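Long-range contacts in polymerase cofactor VP35 (Reston ebolavirus, PDB 3L2A), which binds RNA and blocks the host interferon response through its interferon inhibitory domain, besides serving as a cofactor of the viral polymerase: residues K5-A10 against L44-H49; F28-Q33 against G112-F117; V79-I84 against P105-D110. All blocks are in the same frame, centred on the assembly; numbering follows the deposited sequence.

Overall arrangement
Interaction 2 is the buried contact, its centre about 4 Å from the chain centre, and is carried by aliphatic carbons and a sulfur between helix 27-41 and strand 113-118. Interaction 3 lies about 9 Å from it, centre to centre, and touches it: P82 and I84 bond to L116 where strands 83-85 and 113-118 run side by side. Only partly buried, it pairs proline and isoleucine packing with a bridging water. Interaction 1 is set apart on the helical side, its centre about 19 and 22 Å from those of interactions 2 and 3. It is the most polar: a carboxylate and an imidazole of helix 45-57 receive the loop before helix 10-19.

Interaction 1 of 3, residues K5-A10 against L44-H49; sequences KPYISA and LLDTIH. With ACY (acetic acid), chain C.
The H49 imidazole receives I8 CD1 over one face, a CH-pi contact with that methyl carbon 4.2 Å from the ring centroid and somewhat off-centre, while K5 O lies in the ring plane at the edge, 3.8 Å from H49 ND1. All this belongs to the helical part of the interferon inhibitory domain, where the loop leading into helix 10-19 passes over the first turns of helix 45-57. H49 NE2 donates to OXT of an acetic acid molecule, probably from the crystallisation liquor, at 3.0 Å, though the exact pose of that molecule is doubtful. The second flat pair is Y7 and D46: carboxylate and phenol ring planes stand 50° apart, and D46 OD2 approaches Y7 CD1 obliquely to 3.4 Å. In the opening turn of its helix, D46 turns CG toward the loop, anti to its carbonyl carbon (chi1 -64°), where the syn lone pair of OD1 accepts from I8 N (2.9 Å, 146°). One water donates both to D46 OD2 and to I8 O, so the carboxylate takes I8 N directly and is linked to I8 O through the water. The nearby helix start would probably favour the charged carboxylate. S9 is the N-cap of helix 10-19, its OG bonded to D12 N, and K5 NZ bonds to Y7 O. Beyond the cap, A10 CB rests 3.9 Å from L45 CD1, the same methyl that comes within 3.4 Å of A10 N.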
ATOM      1  N   LYS A   5      -0.116  18.651  10.679  1.00 25.09           N
ATOM      2  CA  LYS A   5       0.166  19.354   9.432  1.00 22.57           C
ATOM      3  C   LYS A   5      -1.030  19.307   8.506  1.00 20.71           C
ATOM      4  O   LYS A   5      -1.496  18.226   8.172  1.00 20.88           O
ATOM      5  CB  LYS A   5       1.385  18.743   8.733  1.00 23.48           C
ATOM      6  CG  LYS A   5       2.727  19.126   9.351  1.00 28.92           C
ATOM      7  CD  LYS A   5       3.836  18.193   8.897  1.00 37.50           C
ATOM      8  CE  LYS A   5       3.783  17.943   7.392  1.00 37.87           C
ATOM      9  NZ  LYS A   5       4.027  19.177   6.579  1.00 41.79           N
ATOM     10  N   PRO A   6      -1.565  20.482   8.128  1.00 19.81           N
ATOM     11  CA  PRO A   6      -2.657  20.543   7.158  1.00 19.50           C
ATOM     12  C   PRO A   6      -2.211  20.146   5.753  1.00 18.82           C
ATOM     13  O   PRO A   6      -3.052  19.795   4.908  1.00 18.66           O
ATOM     14  CB  PRO A   6      -3.068  22.024   7.183  1.00 20.90           C
ATOM     15  CG  PRO A   6      -2.503  22.559   8.504  1.00 23.40           C
ATOM     16  CD  PRO A   6      -1.217  21.822   8.640  1.00 22.43           C
ATOM     17  N   TYR A   7      -0.915  20.271   5.479  1.00 18.67           N
ATOM     18  CA  TYR A   7      -0.419  20.008   4.142  1.00 19.22           C
ATOM     19  C   TYR A   7       0.854  19.222   4.237  1.00 20.61           C
ATOM     20  O   TYR A   7       1.877  19.731   4.738  1.00 23.21           O
ATOM     21  CB  TYR A   7      -0.162  21.328   3.393  1.00 22.04           C
ATOM     22  CG  TYR A   7       0.251  21.129   1.965  1.00 24.57           C
ATOM     23  CD1 TYR A   7      -0.690  20.776   0.992  1.00 26.83           C
ATOM     24  CD2 TYR A   7       1.584  21.255   1.580  1.00 30.34           C
ATOM     25  CE1 TYR A   7      -0.316  20.548  -0.328  1.00 32.16           C
ATOM     26  CE2 TYR A   7       1.971  21.042   0.258  1.00 34.06           C
ATOM     27  CZ  TYR A   7       1.015  20.694  -0.693  1.00 33.71           C
ATOM     28  OH  TYR A   7       1.384  20.515  -2.017  1.00 40.74           O
ATOM     29  N   ILE A   8       0.797  17.988   3.749  1.00 18.79           N
ATOM     30  CA  ILE A   8       1.928  17.097   3.883  1.00 19.01           C
ATOM     31  C   ILE A   8       2.423  16.577   2.539  1.00 21.22           C
ATOM     32  O   ILE A   8       1.622  16.300   1.644  1.00 20.66           O
ATOM     33  CB  ILE A   8       1.584  15.928   4.841  1.00 19.43           C
ATOM     34  CG1 ILE A   8       2.870  15.256   5.315  1.00 21.10           C
ATOM     35  CG2 ILE A   8       0.617  14.920   4.175  1.00 18.68           C
ATOM     36  CD1 ILE A   8       2.708  14.404   6.557  1.00 25.95           C
ATOM     37  N   SER A   9       3.743  16.463   2.404  1.00 20.62           N
ATOM     38  CA  SER A   9       4.352  15.912   1.195  1.00 21.05           C
ATOM     39  C   SER A   9       4.292  14.382   1.187  1.00 19.26           C
ATOM     40  O   SER A   9       4.102  13.743   2.246  1.00 18.70           O
ATOM     41  CB  SER A   9       5.811  16.372   1.060  1.00 21.88           C
ATOM     42  OG  SER A   9       6.646  15.722   2.017  1.00 21.77           O
ATOM     43  N   ALA A  10       4.470  13.786   0.009  1.00 20.25           N
ATOM     44  CA  ALA A  10       4.484  12.316  -0.074  1.00 19.90           C
ATOM     45  C   ALA A  10       5.649  11.743   0.738  1.00 20.59           C
ATOM     46  O   ALA A  10       5.513  10.712   1.422  1.00 20.50           O
ATOM     47  CB  ALA A  10       4.568  11.865  -1.537  1.00 21.93           C
ATOM     48  N   LEU A  44      -4.434  13.695  -3.073  1.00 17.22           N
ATOM     49  CA  LEU A  44      -5.214  13.176  -1.925  1.00 15.66           C
ATOM     50  C   LEU A  44      -4.358  12.874  -0.693  1.00 15.78           C
ATOM     51  O   LEU A  44      -4.834  12.206   0.227  1.00 15.43           O
ATOM     52  CB  LEU A  44      -5.987  11.913  -2.372  1.00 15.48           C
ATOM     53  CG  LEU A  44      -7.170  12.239  -3.306  1.00 15.26           C
ATOM     54  CD1 LEU A  44      -7.713  10.970  -3.885  1.00 18.64           C
ATOM     55  CD2 LEU A  44      -8.291  12.949  -2.506  1.00 20.45           C
ATOM     56  N   LEU A  45      -3.104  13.335  -0.655  1.00 14.95           N
ATOM     57  CA  LEU A  45      -2.258  13.008   0.503  1.00 13.60           C
ATOM     58  C   LEU A  45      -2.832  13.466   1.826  1.00 14.87           C
ATOM     59  O   LEU A  45      -2.641  12.808   2.851  1.00 14.41           O
ATOM     60  CB  LEU A  45      -0.864  13.620   0.357  1.00 14.81           C
ATOM     61  CG  LEU A  45      -0.033  12.955  -0.748  1.00 14.87           C
ATOM     62  CD1 LEU A  45       1.194  13.855  -1.038  1.00 16.13           C
ATOM     63  CD2 LEU A  45       0.399  11.544  -0.336  1.00 17.47           C
ATOM     64  N   ASP A  46      -3.476  14.631   1.822  1.00 15.18           N
ATOM     65  CA  ASP A  46      -3.992  15.153   3.093  1.00 15.92           C
ATOM     66  C   ASP A  46      -5.259  14.451   3.551  1.00 15.18           C
ATOM     67  O   ASP A  46      -5.510  14.331   4.760  1.00 16.77           O
ATOM     68  CB  ASP A  46      -4.174  16.670   2.958  1.00 17.01           C
ATOM     69  CG  ASP A  46      -2.851  17.354   2.729  1.00 19.52           C
ATOM     70  OD1 ASP A  46      -1.926  17.075   3.515  1.00 23.58           O
ATOM     71  OD2 ASP A  46      -2.742  18.153   1.789  1.00 25.33           O
ATOM     72  N   THR A  47      -6.050  13.972   2.592  1.00 13.90           N
ATOM     73  CA  THR A  47      -7.185  13.107   2.935  1.00 14.38           C
ATOM     74  C   THR A  47      -6.697  11.781   3.537  1.00 14.71           C
ATOM     75  O   THR A  47      -7.201  11.318   4.548  1.00 13.87           O
ATOM     76  CB  THR A  47      -8.007  12.838   1.676  1.00 15.19           C
ATOM     77  OG1 THR A  47      -8.530  14.085   1.173  1.00 16.57           O
ATOM     78  CG2 THR A  47      -9.182  11.924   1.969  1.00 16.35           C
ATOM     79  N   ILE A  48      -5.720  11.178   2.881  1.00 13.16           N
ATOM     80  CA  ILE A  48      -5.122   9.922   3.370  1.00 12.83           C
ATOM     81  C   ILE A  48      -4.507  10.106   4.776  1.00 13.59           C
ATOM     82  O   ILE A  48      -4.713   9.308   5.675  1.00 14.79           O
ATOM     83  CB  ILE A  48      -4.080   9.456   2.354  1.00 12.39           C
ATOM     84  CG1 ILE A  48      -4.780   8.996   1.075  1.00 14.00           C
ATOM     85  CG2 ILE A  48      -3.204   8.336   2.941  1.00 14.69           C
ATOM     86  CD1 ILE A  48      -3.806   8.841  -0.146  1.00 14.75           C
ATOM     87  N   HIS A  49      -3.787  11.200   4.956  1.00 13.41           N
ATOM     88  CA  HIS A  49      -3.168  11.513   6.242  1.00 14.45           C
ATOM     89  C   HIS A  49      -4.236  11.663   7.321  1.00 14.61           C
ATOM     90  O   HIS A  49      -4.074  11.158   8.426  1.00 15.34           O
ATOM     91  CB  HIS A  49      -2.293  12.765   6.083  1.00 15.55           C
ATOM     92  CG  HIS A  49      -1.585  13.188   7.339  1.00 18.96           C
ATOM     93  ND1 HIS A  49      -1.343  14.513   7.634  1.00 20.67           N
ATOM     94  CD2 HIS A  49      -1.036  12.471   8.348  1.00 19.95           C
ATOM     95  CE1 HIS A  49      -0.695  14.597   8.784  1.00 21.61           C
ATOM     96  NE2 HIS A  49      -0.509  13.372   9.247  1.00 21.59           N
TER
HETATM   97  C   ACY C   2       0.005  11.224  11.664  1.00 37.86           C
HETATM   98  O   ACY C   2      -0.447  10.902  10.550  1.00 38.65           O
HETATM   99  OXT ACY C   2       0.444  12.374  11.918  1.00 36.52           O
HETATM  100  CH3 ACY C   2      -0.009  10.135  12.703  1.00 37.38           C
HETATM  101  O   HOH W   1      -0.515  17.221   0.083  1.00 23.43           O

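Interaction 2 of 3, residues F28-Q33 against G112-F117; sequences FHQLVQ and GWVCLF
At the interface of helix 27-41 with the mixed sheet of the domain, Q30 and L31 meet V114 and C115 of strand 113-118. The segment axes are perpendicular (90°) and 8.1 Å apart at their closest. V114 CG1, anti to its own backbone N (chi1 180°), presses on the helix backbone, 3.6 Å from L31 N, and also meets L31 CB at 3.9 Å. The Q30 chain crosses V114 at a slant: its CG lies 3.8 Å from V114 CG1 and equally 3.8 Å from C115 SG. Two consecutive residues can face the helix because the strand carries a classic beta bulge: V114 has helical backbone angles, C115 is fully extended, and both bond to L127 of the antiparallel neighbour 124-128. The side chain of L127 also touches V114, C115 and Q30, while L66 of helix 62-72 packs on L31. Q30 bends at chi2 (63°), and its NE2 comes to the edge of the F117 ring, 4.5 Å from CZ, as OE1 bonds to a glycerol probably left from crystallisation. C115 SG sits over one face of that ring, 3.6 Å above its plane and nearer the margin than the middle.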
ATOM      1  N   PHE A  28       3.144  -4.178   4.352  1.00 15.47           N
ATOM      2  CA  PHE A  28       2.622  -2.860   4.754  1.00 14.11           C
ATOM      3  C   PHE A  28       3.542  -1.723   4.361  1.00 14.52           C
ATOM      4  O   PHE A  28       3.060  -0.615   4.046  1.00 15.06           O
ATOM      5  CB  PHE A  28       2.296  -2.853   6.250  1.00 14.01           C
ATOM      6  CG  PHE A  28       1.101  -3.689   6.568  1.00 13.60           C
ATOM      7  CD1 PHE A  28      -0.185  -3.198   6.342  1.00 15.69           C
ATOM      8  CD2 PHE A  28       1.261  -5.006   7.014  1.00 15.49           C
ATOM      9  CE1 PHE A  28      -1.326  -3.975   6.597  1.00 18.17           C
ATOM     10  CE2 PHE A  28       0.145  -5.798   7.257  1.00 15.09           C
ATOM     11  CZ  PHE A  28      -1.150  -5.304   7.054  1.00 17.62           C
ATOM     12  N   HIS A  29       4.852  -1.971   4.375  1.00 14.57           N
ATOM     13  CA  HIS A  29       5.782  -0.984   3.808  1.00 15.86           C
ATOM     14  C   HIS A  29       5.474  -0.780   2.337  1.00 16.04           C
ATOM     15  O   HIS A  29       5.415   0.358   1.864  1.00 15.93           O
ATOM     16  CB  HIS A  29       7.212  -1.435   4.001  1.00 17.49           C
ATOM     17  CG  HIS A  29       7.664  -1.344   5.427  1.00 17.23           C
ATOM     18  ND1 HIS A  29       7.534  -2.387   6.316  1.00 19.18           N
ATOM     19  CD2 HIS A  29       8.263  -0.339   6.105  1.00 18.08           C
ATOM     20  CE1 HIS A  29       8.029  -2.025   7.490  1.00 18.29           C
ATOM     21  NE2 HIS A  29       8.465  -0.779   7.393  1.00 17.25           N
ATOM     22  N   GLN A  30       5.236  -1.880   1.618  1.00 16.93           N
ATOM     23  CA  GLN A  30       4.894  -1.764   0.197  1.00 17.11           C
ATOM     24  C   GLN A  30       3.570  -1.013   0.032  1.00 16.49           C
ATOM     25  O   GLN A  30       3.435  -0.137  -0.855  1.00 15.56           O
ATOM     26  CB  GLN A  30       4.837  -3.131  -0.490  1.00 18.75           C
ATOM     27  CG  GLN A  30       4.615  -3.022  -1.984  1.00 24.35           C
ATOM     28  CD  GLN A  30       5.745  -2.311  -2.704  1.00 30.74           C
ATOM     29  OE1 GLN A  30       5.545  -1.248  -3.313  1.00 35.74           O
ATOM     30  NE2 GLN A  30       6.939  -2.876  -2.625  1.00 31.80           N
ATOM     31  N   LEU A  31       2.606  -1.321   0.909  1.00 14.80           N
ATOM     32  CA  LEU A  31       1.312  -0.612   0.883  1.00 14.79           C
ATOM     33  C   LEU A  31       1.441   0.880   1.116  1.00 14.70           C
ATOM     34  O   LEU A  31       0.766   1.652   0.437  1.00 13.49           O
ATOM     35  CB  LEU A  31       0.314  -1.251   1.852  1.00 15.15           C
ATOM     36  CG  LEU A  31      -1.110  -0.679   1.800  1.00 14.56           C
ATOM     37  CD1 LEU A  31      -1.759  -0.659   0.402  1.00 16.13           C
ATOM     38  CD2 LEU A  31      -1.963  -1.410   2.799  1.00 14.49           C
ATOM     39  N   VAL A  32       2.320   1.296   2.038  1.00 13.47           N
ATOM     40  CA  VAL A  32       2.564   2.734   2.270  1.00 13.63           C
ATOM     41  C   VAL A  32       3.045   3.376   0.968  1.00 15.13           C
ATOM     42  O   VAL A  32       2.578   4.433   0.584  1.00 14.77           O
ATOM     43  CB  VAL A  32       3.606   2.913   3.366  1.00 13.48           C
ATOM     44  CG1 VAL A  32       4.207   4.369   3.382  1.00 14.08           C
ATOM     45  CG2 VAL A  32       2.997   2.553   4.746  1.00 14.95           C
ATOM     46  N   GLN A  33       3.984   2.716   0.282  1.00 15.17           N
ATOM     47  CA  GLN A  33       4.485   3.280  -0.985  1.00 16.90           C
ATOM     48  C   GLN A  33       3.390   3.419  -2.043  1.00 16.57           C
ATOM     49  O   GLN A  33       3.322   4.439  -2.752  1.00 17.51           O
ATOM     50  CB  GLN A  33       5.624   2.423  -1.521  1.00 18.08           C
ATOM     51  CG  GLN A  33       6.760   2.347  -0.550  1.00 21.49           C
ATOM     52  CD  GLN A  33       7.771   1.296  -0.953  1.00 27.56           C
ATOM     53  OE1 GLN A  33       8.201   1.250  -2.105  1.00 32.24           O
ATOM     54  NE2 GLN A  33       8.166   0.461  -0.003  1.00 28.19           N
ATOM     55  N   GLY A 112      -7.356  -5.959  -0.534  1.00 24.75           N
ATOM     56  CA  GLY A 112      -6.088  -6.392   0.058  1.00 21.07           C
ATOM     57  C   GLY A 112      -4.947  -6.559  -0.945  1.00 19.84           C
ATOM     58  O   GLY A 112      -3.839  -6.881  -0.560  1.00 19.79           O
ATOM     59  N   TRP A 113      -5.211  -6.314  -2.225  1.00 19.71           N
ATOM     60  CA  TRP A 113      -4.186  -6.476  -3.260  1.00 19.44           C
ATOM     61  C   TRP A 113      -3.346  -5.221  -3.317  1.00 18.98           C
ATOM     62  O   TRP A 113      -3.802  -4.148  -3.760  1.00 21.99           O
ATOM     63  CB  TRP A 113      -4.833  -6.753  -4.615  1.00 21.72           C
ATOM     64  CG  TRP A 113      -5.582  -8.055  -4.621  1.00 23.21           C
ATOM     65  CD1 TRP A 113      -6.930  -8.239  -4.436  1.00 25.49           C
ATOM     66  CD2 TRP A 113      -5.018  -9.353  -4.801  1.00 23.69           C
ATOM     67  NE1 TRP A 113      -7.237  -9.579  -4.511  1.00 26.60           N
ATOM     68  CE2 TRP A 113      -6.081 -10.287  -4.724  1.00 24.73           C
ATOM     69  CE3 TRP A 113      -3.711  -9.825  -5.025  1.00 22.55           C
ATOM     70  CZ2 TRP A 113      -5.878 -11.679  -4.846  1.00 27.93           C
ATOM     71  CZ3 TRP A 113      -3.511 -11.217  -5.162  1.00 24.21           C
ATOM     72  CH2 TRP A 113      -4.590 -12.116  -5.070  1.00 26.39           C
ATOM     73  N   VAL A 114      -2.125  -5.329  -2.832  1.00 18.01           N
ATOM     74  CA  VAL A 114      -1.256  -4.179  -2.713  1.00 17.62           C
ATOM     75  C   VAL A 114      -0.645  -3.748  -4.053  1.00 18.19           C
ATOM     76  O   VAL A 114      -0.636  -2.565  -4.410  1.00 18.26           O
ATOM     77  CB  VAL A 114      -0.150  -4.448  -1.649  1.00 18.46           C
ATOM     78  CG1 VAL A 114       0.803  -3.237  -1.510  1.00 18.59           C
ATOM     79  CG2 VAL A 114      -0.794  -4.783  -0.300  1.00 18.77           C
ATOM     80  N   CYS A 115      -0.089  -4.710  -4.777  1.00 17.51           N
ATOM     81  CA  CYS A 115       0.549  -4.425  -6.035  1.00 19.05           C
ATOM     82  C   CYS A 115       0.662  -5.750  -6.752  1.00 20.22           C
ATOM     83  O   CYS A 115       0.371  -6.801  -6.170  1.00 19.70           O
ATOM     84  CB  CYS A 115       1.922  -3.782  -5.816  1.00 19.24           C
ATOM     85  SG  CYS A 115       3.128  -4.839  -4.929  1.00 22.14           S
ATOM     86  N   LEU A 116       1.060  -5.684  -8.011  1.00 21.60           N
ATOM     87  CA  LEU A 116       1.234  -6.885  -8.824  1.00 24.36           C
ATOM     88  C   LEU A 116       2.663  -6.903  -9.298  1.00 25.92           C
ATOM     89  O   LEU A 116       3.130  -5.941  -9.885  1.00 26.74           O
ATOM     90  CB  LEU A 116       0.305  -6.828 -10.024  1.00 26.27           C
ATOM     91  CG  LEU A 116      -1.162  -6.525  -9.741  1.00 27.13           C
ATOM     92  CD1 LEU A 116      -1.926  -6.466 -11.038  1.00 29.96           C
ATOM     93  CD2 LEU A 116      -1.769  -7.574  -8.834  1.00 27.72           C
ATOM     94  N   PHE A 117       3.368  -7.992  -9.005  1.00 27.98           N
ATOM     95  CA  PHE A 117       4.744  -8.125  -9.433  1.00 30.62           C
ATOM     96  C   PHE A 117       4.707  -8.912 -10.721  1.00 34.46           C
ATOM     97  O   PHE A 117       4.337 -10.085 -10.711  1.00 33.96           O
ATOM     98  CB  PHE A 117       5.566  -8.887  -8.398  1.00 30.69           C
ATOM     99  CG  PHE A 117       5.787  -8.133  -7.119  1.00 28.88           C
ATOM    100  CD1 PHE A 117       5.177  -8.549  -5.945  1.00 27.71           C
ATOM    101  CD2 PHE A 117       6.621  -7.007  -7.094  1.00 29.72           C
ATOM    102  CE1 PHE A 117       5.392  -7.884  -4.745  1.00 26.09           C
ATOM    103  CE2 PHE A 117       6.848  -6.315  -5.892  1.00 29.32           C
ATOM    104  CZ  PHE A 117       6.228  -6.759  -4.715  1.00 28.10           C
TER

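Interaction 3 of 3, residues V79-I84 against P105-D110; sequences VPPPII and PSPKID
The P81 ring is wedged against P107 and I109. I109 CG1 lies over one face of it, 3.9 Å from P81 CG, while P107 meets its CG-CD edge: P107 O, near the ring plane, comes to 3.1 Å from P81 CD, and P107 CB is 4.1 Å from P81 CG. The P81 and I109 side chains run antiparallel past each other, with I109 CG1, anti to its own carbonyl carbon (chi1 -60°), close to P81 N. An extended chi2 carries I109 CD1 on to two backbone oxygens, 3.6 Å from V79 O and 3.7 Å from P80 O. I38 of helix 27-41 touches both V79 and I109, F76 of helix 75-78 also covers I109, and W113 packs on both P81 and P107.

The polar link is made by water. The K108 chain kinks at two successive bonds (chi2 -74°, chi3 90°), and its NZ ends 4.1 Å from V79 O, too far for a direct bond. A single water fills the gap: it donates to V79 O at 2.6 Å and accepts from K108 NZ at 2.9 Å. It also accepts from I109 N, so three groups fix its place, and a charged lysine would be expected to polarise it toward the carbonyl. V79 O, the first carbonyl beyond the end of helix 75-78, thereby reaches the other segment.

P80, P81 and P82 all have polyproline II backbone angles. The arrangement is that of a polyproline II connector, running from helix 75-78 into edge strand 83-85, packed against the loop that turns through a short 3-10 segment before strand 113-118, at the seam between the helices and the mixed sheet of the interferon inhibitory domain.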
ATOM      1  N   VAL A  79      -8.662   3.104  -8.786  1.00 28.26           N
ATOM      2  CA  VAL A  79      -7.338   2.857  -9.386  1.00 28.61           C
ATOM      3  C   VAL A  79      -6.914   1.413  -9.092  1.00 27.40           C
ATOM      4  O   VAL A  79      -7.126   0.940  -7.976  1.00 27.48           O
ATOM      5  CB  VAL A  79      -6.292   3.853  -8.784  1.00 28.33           C
ATOM      6  CG1 VAL A  79      -4.880   3.494  -9.156  1.00 31.57           C
ATOM      7  CG2 VAL A  79      -6.587   5.284  -9.226  1.00 30.79           C
ATOM      8  N   PRO A  80      -6.300   0.719 -10.071  1.00 27.97           N
ATOM      9  CA  PRO A  80      -5.849  -0.655  -9.786  1.00 27.50           C
ATOM     10  C   PRO A  80      -4.571  -0.754  -8.947  1.00 24.72           C
ATOM     11  O   PRO A  80      -3.802   0.194  -8.891  1.00 24.18           O
ATOM     12  CB  PRO A  80      -5.575  -1.210 -11.183  1.00 30.21           C
ATOM     13  CG  PRO A  80      -5.163  -0.006 -11.986  1.00 31.73           C
ATOM     14  CD  PRO A  80      -6.021   1.111 -11.476  1.00 30.40           C
ATOM     15  N   PRO A  81      -4.294  -1.942  -8.381  1.00 25.25           N
ATOM     16  CA  PRO A  81      -2.993  -2.133  -7.764  1.00 24.24           C
ATOM     17  C   PRO A  81      -1.931  -1.929  -8.852  1.00 24.01           C
ATOM     18  O   PRO A  81      -2.116  -2.424  -9.972  1.00 26.46           O
ATOM     19  CB  PRO A  81      -3.018  -3.596  -7.303  1.00 26.48           C
ATOM     20  CG  PRO A  81      -4.449  -4.019  -7.314  1.00 28.10           C
ATOM     21  CD  PRO A  81      -5.137  -3.147  -8.326  1.00 27.68           C
ATOM     22  N   PRO A  82      -0.849  -1.193  -8.548  1.00 23.04           N
ATOM     23  CA  PRO A  82       0.169  -0.923  -9.570  1.00 23.76           C
ATOM     24  C   PRO A  82       0.930  -2.181  -9.954  1.00 23.73           C
ATOM     25  O   PRO A  82       1.143  -3.049  -9.106  1.00 23.50           O
ATOM     26  CB  PRO A  82       1.117   0.057  -8.873  1.00 25.03           C
ATOM     27  CG  PRO A  82       0.907  -0.195  -7.401  1.00 25.33           C
ATOM     28  CD  PRO A  82      -0.528  -0.555  -7.253  1.00 23.78           C
ATOM     29  N   ILE A  83       1.314  -2.274 -11.231  1.00 25.18           N
ATOM     30  CA  ILE A  83       2.187  -3.346 -11.695  1.00 26.75           C
ATOM     31  C   ILE A  83       3.628  -2.917 -11.436  1.00 27.06           C
ATOM     32  O   ILE A  83       4.037  -1.806 -11.818  1.00 29.80           O
ATOM     33  CB  ILE A  83       1.972  -3.631 -13.200  1.00 28.98           C
ATOM     34  CG1 ILE A  83       0.527  -4.081 -13.451  1.00 31.93           C
ATOM     35  CG2 ILE A  83       2.974  -4.681 -13.700  1.00 31.31           C
ATOM     36  CD1 ILE A  83       0.105  -4.127 -14.936  1.00 37.23           C
ATOM     37  N   ILE A  84       4.392  -3.777 -10.778  1.00 39.47           N
ATOM     38  CA  ILE A  84       5.802  -3.541 -10.538  1.00 40.97           C
ATOM     39  C   ILE A  84       6.595  -4.647 -11.261  1.00 39.19           C
ATOM     40  O   ILE A  84       6.457  -5.821 -10.938  1.00 38.04           O
ATOM     41  CB  ILE A  84       6.098  -3.519  -9.015  1.00 43.93           C
ATOM     42  CG1 ILE A  84       5.256  -2.429  -8.329  1.00 48.22           C
ATOM     43  CG2 ILE A  84       7.578  -3.318  -8.746  1.00 45.60           C
ATOM     44  CD1 ILE A  84       5.323  -2.430  -6.818  1.00 54.12           C
ATOM     45  N   PRO A 105      -8.345 -11.794 -12.165  1.00 50.09           N
ATOM     46  CA  PRO A 105      -8.502 -10.872 -13.294  1.00 51.59           C
ATOM     47  C   PRO A 105      -8.575  -9.386 -12.906  1.00 49.51           C
ATOM     48  O   PRO A 105      -7.877  -8.563 -13.514  1.00 49.76           O
ATOM     49  CB  PRO A 105      -9.805 -11.334 -13.961  1.00 57.30           C
ATOM     50  CG  PRO A 105     -10.482 -12.217 -12.968  1.00 59.14           C
ATOM     51  CD  PRO A 105      -9.395 -12.831 -12.157  1.00 55.47           C
ATOM     52  N   SER A 106      -9.398  -9.039 -11.915  1.00 48.22           N
ATOM     53  CA  SER A 106      -9.580  -7.633 -11.565  1.00 46.50           C
ATOM     54  C   SER A 106      -9.285  -7.389 -10.086  1.00 41.96           C
ATOM     55  O   SER A 106     -10.215  -7.151  -9.299  1.00 43.31           O
ATOM     56  CB  SER A 106     -10.984  -7.157 -11.933  1.00 51.34           C
ATOM     57  OG  SER A 106     -11.155  -7.176 -13.335  1.00 56.83           O
ATOM     58  N   PRO A 107      -7.993  -7.449  -9.704  1.00 37.45           N
ATOM     59  CA  PRO A 107      -7.634  -7.296  -8.295  1.00 34.14           C
ATOM     60  C   PRO A 107      -7.886  -5.866  -7.822  1.00 32.52           C
ATOM     61  O   PRO A 107      -7.642  -4.900  -8.562  1.00 32.02           O
ATOM     62  CB  PRO A 107      -6.137  -7.620  -8.277  1.00 31.97           C
ATOM     63  CG  PRO A 107      -5.669  -7.267  -9.615  1.00 34.15           C
ATOM     64  CD  PRO A 107      -6.796  -7.629 -10.546  1.00 36.09           C
ATOM     65  N   LYS A 108      -8.415  -5.747  -6.614  1.00 31.35           N
ATOM     66  CA  LYS A 108      -8.796  -4.455  -6.074  1.00 30.98           C
ATOM     67  C   LYS A 108      -7.968  -4.141  -4.849  1.00 27.32           C
ATOM     68  O   LYS A 108      -7.833  -4.977  -3.965  1.00 26.89           O
ATOM     69  CB  LYS A 108     -10.294  -4.443  -5.742  1.00 34.85           C
ATOM     70  CG  LYS A 108     -11.228  -4.584  -6.969  1.00 39.98           C
ATOM     71  CD  LYS A 108     -11.274  -3.296  -7.810  1.00 46.29           C
ATOM     72  CE  LYS A 108     -10.194  -3.256  -8.909  1.00 46.69           C
ATOM     73  NZ  LYS A 108      -9.779  -1.858  -9.274  1.00 49.39           N
ATOM     74  N   ILE A 109      -7.415  -2.936  -4.794  1.00 25.42           N
ATOM     75  CA  ILE A 109      -6.662  -2.524  -3.603  1.00 23.69           C
ATOM     76  C   ILE A 109      -7.490  -2.679  -2.315  1.00 24.42           C
ATOM     77  O   ILE A 109      -6.952  -3.116  -1.307  1.00 24.74           O
ATOM     78  CB  ILE A 109      -6.108  -1.097  -3.755  1.00 24.01           C
ATOM     79  CG1 ILE A 109      -5.157  -1.035  -4.963  1.00 23.86           C
ATOM     80  CG2 ILE A 109      -5.395  -0.643  -2.472  1.00 22.53           C
ATOM     81  CD1 ILE A 109      -4.736   0.363  -5.341  1.00 25.37           C
ATOM     82  N   ASP A 110      -8.785  -2.334  -2.347  1.00 27.36           N
ATOM     83  CA  ASP A 110      -9.615  -2.392  -1.124  1.00 29.46           C
ATOM     84  C   ASP A 110      -9.938  -3.816  -0.652  1.00 30.61           C
ATOM     85  O   ASP A 110     -10.433  -4.014   0.467  1.00 33.08           O
ATOM     86  CB  ASP A 110     -10.865  -1.489  -1.215  1.00 33.37           C
ATOM     87  CG  ASP A 110     -12.014  -2.117  -1.993  1.00 37.79           C
ATOM     88  OD1 ASP A 110     -13.142  -1.568  -1.911  1.00 43.68           O
ATOM     89  OD2 ASP A 110     -11.808  -3.124  -2.696  1.00 39.51           O
TER
HETATM   90  O   HOH W   2      -8.382  -1.075  -6.824  1.00 27.74           O